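PDB 5M41: nigritoxine from Vibrio nigripulchritudo, which is a bacterial toxin active against crustaceans and insects, with a fold described as new. Local coordinates for residues A[605-610]-A[723-728]. Residues are numbered along the deposited sequence; the frame is centred on the assembly and turned at random.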
loop_
_atom_site.group_PDB
_atom_site.type_symbol
_atom_site.label_atom_id
_atom_site.label_comp_id
_atom_site.label_asym_id
_atom_site.label_seq_id
_atom_site.Cartn_x
_atom_site.Cartn_y
_atom_site.Cartn_z
ATOM N N ALA A 605 -19.464 -0.161 -27.130
ATOM C CA ALA A 605 -18.423 -0.783 -26.306
ATOM C C ALA A 605 -17.902 0.308 -25.371
ATOM O O ALA A 605 -17.791 0.083 -24.165
ATOM C CB ALA A 605 -17.295 -1.366 -27.151
ATOM N N PHE A 606 -17.620 1.479 -25.957
ATOM C CA PHE A 606 -17.115 2.633 -25.221
ATOM C C PHE A 606 -18.158 3.073 -24.193
ATOM O O PHE A 606 -17.841 3.232 -23.017
ATOM C CB PHE A 606 -16.762 3.792 -26.181
ATOM C CG PHE A 606 -16.164 5.010 -25.487
ATOM C CD1 PHE A 606 -14.827 5.010 -25.042
ATOM C CD2 PHE A 606 -16.930 6.159 -25.278
ATOM C CE1 PHE A 606 -14.275 6.126 -24.413
ATOM C CE2 PHE A 606 -16.378 7.277 -24.652
ATOM C CZ PHE A 606 -15.055 7.267 -24.222
ATOM N N LEU A 607 -19.406 3.220 -24.644
ATOM C CA LEU A 607 -20.508 3.633 -23.760
ATOM C C LEU A 607 -20.616 2.705 -22.545
ATOM O O LEU A 607 -20.680 3.181 -21.400
ATOM C CB LEU A 607 -21.864 3.705 -24.509
ATOM C CG LEU A 607 -23.123 4.004 -23.680
ATOM C CD1 LEU A 607 -22.991 5.325 -22.909
ATOM C CD2 LEU A 607 -24.403 3.976 -24.524
ATOM N N THR A 608 -20.621 1.399 -22.798
ATOM C CA THR A 608 -20.795 0.406 -21.740
ATOM C C THR A 608 -19.630 0.483 -20.784
ATOM O O THR A 608 -19.825 0.536 -19.563
ATOM C CB THR A 608 -20.944 -1.030 -22.290
ATOM O OG1 THR A 608 -22.134 -1.103 -23.087
ATOM C CG2 THR A 608 -21.078 -2.040 -21.145
ATOM N N TYR A 609 -18.421 0.507 -21.331
ATOM C CA TYR A 609 -17.250 0.537 -20.453
ATOM C C TYR A 609 -17.261 1.779 -19.562
ATOM O O TYR A 609 -17.091 1.667 -18.355
ATOM C CB TYR A 609 -15.929 0.379 -21.218
ATOM C CG TYR A 609 -14.717 0.487 -20.314
ATOM C CD1 TYR A 609 -14.293 -0.602 -19.544
ATOM C CD2 TYR A 609 -14.016 1.686 -20.203
ATOM C CE1 TYR A 609 -13.195 -0.501 -18.700
ATOM C CE2 TYR A 609 -12.913 1.804 -19.363
ATOM C CZ TYR A 609 -12.504 0.704 -18.618
ATOM O OH TYR A 609 -11.403 0.816 -17.780
ATOM N N ILE A 610 -17.498 2.944 -20.149
ATOM C CA ILE A 610 -17.445 4.192 -19.407
ATOM C C ILE A 610 -18.556 4.265 -18.340
ATOM O O ILE A 610 -18.284 4.652 -17.187
ATOM C CB ILE A 610 -17.438 5.413 -20.357
ATOM C CG1 ILE A 610 -16.124 5.445 -21.152
ATOM C CG2 ILE A 610 -17.624 6.737 -19.595
ATOM C CD1 ILE A 610 -14.858 5.642 -20.319
ATOM N N THR A 723 -23.441 13.141 -30.194
ATOM C CA THR A 723 -24.111 13.973 -29.181
ATOM C C THR A 723 -24.880 13.107 -28.185
ATOM O O THR A 723 -24.945 13.431 -26.986
ATOM C CB THR A 723 -25.096 15.002 -29.804
ATOM O OG1 THR A 723 -26.075 14.311 -30.580
ATOM C CG2 THR A 723 -24.373 16.032 -30.689
ATOM N N GLN A 724 -25.480 12.016 -28.674
ATOM C CA GLN A 724 -26.196 11.075 -27.790
ATOM C C GLN A 724 -25.211 10.439 -26.808
ATOM O O GLN A 724 -25.427 10.435 -25.591
ATOM C CB GLN A 724 -26.928 9.983 -28.599
ATOM C CG GLN A 724 -27.831 9.099 -27.740
ATOM C CD GLN A 724 -28.253 7.794 -28.428
ATOM O OE1 GLN A 724 -27.971 7.574 -29.610
ATOM N NE2 GLN A 724 -28.913 6.912 -27.674
ATOM N N LEU A 725 -24.115 9.926 -27.351
ATOM C CA LEU A 725 -23.062 9.285 -26.554
ATOM C C LEU A 725 -22.521 10.196 -25.457
ATOM O O LEU A 725 -22.484 9.810 -24.285
ATOM C CB LEU A 725 -21.898 8.847 -27.450
ATOM C CG LEU A 725 -20.638 8.314 -26.747
ATOM C CD1 LEU A 725 -20.929 6.996 -26.032
ATOM C CD2 LEU A 725 -19.556 8.084 -27.787
ATOM N N MET A 726 -22.087 11.389 -25.848
ATOM C CA MET A 726 -21.499 12.344 -24.901
ATOM C C MET A 726 -22.521 12.849 -23.890
ATOM O O MET A 726 -22.200 13.006 -22.725
ATOM C CB MET A 726 -20.817 13.513 -25.619
ATOM C CG MET A 726 -19.645 13.115 -26.498
ATOM S SD MET A 726 -18.337 12.266 -25.579
ATOM C CE MET A 726 -17.178 13.590 -25.318
ATOM N N GLY A 727 -23.738 13.108 -24.343
ATOM C CA GLY A 727 -24.828 13.510 -23.464
ATOM C C GLY A 727 -24.968 12.535 -22.319
ATOM O O GLY A 727 -25.074 12.948 -21.148
ATOM N N GLN A 728 -24.928 11.240 -22.651
ATOM C CA GLN A 728 -25.075 10.190 -21.662
ATOM C C GLN A 728 -23.827 10.089 -20.782
ATOM O O GLN A 728 -23.918 10.089 -19.537
ATOM C CB GLN A 728 -25.403 8.823 -22.308
ATOM C CG GLN A 728 -25.502 7.671 -21.292
ATOM C CD GLN A 728 -26.544 7.922 -20.197
ATOM O OE1 GLN A 728 -27.532 8.589 -20.430
ATOM N NE2 GLN A 728 -26.307 7.402 -19.001
#
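Leu725 reaches across from helix 719-731 and puts its two methyls against two neighbouring residues of helix 603-614. CD1 of Leu725 lies 3.7 Å from CB of Leu607, close to the backbone of that helix. The two leucine side chains run antiparallel alongside one another. The other methyl, CD2 of Leu725, comes within 4.1 Å of CD2 of Phe606. It approaches the ring obliquely, and the two side chains cross at about a right angle. Leu725 starts out along the flank of its helix; with CG anti to the backbone N (chi1 173°), its branch swings over to the facing helix. One face of the Phe606 ring is covered from within its own helix, where CG1 of Ile610 rests 3.7 Å from the plane, nearer its border than its centre. Beyond the pair of helices, Phe606 also touches Met698 of helix 688-704 and Val674 of helix 667-676.

Leu607 also meets Gln728, one turn after Leu725 on helix 719-731. Its CD1 meets CG of Gln728 at 3.8 Å, so the glutamine contributes its aliphatic part. The Gln728 chain bends at chi2 (57°), and its NE2 makes a weak hydrogen bond to Glu611 OE1, just beyond 605-610. No hydrogen bond joins the two segments themselves. Three of the four touching residues are buried, while Gln728 is partly exposed.

Over 605-610 and 723-728 the axes run almost parallel, 3° apart and 10.7 Å at their closest. This is a rather widely spaced, parallel helix-helix packing through leucine and phenylalanine side chains, within the C-terminal part of the toxin, where helices pack beside an antiparallel sheet.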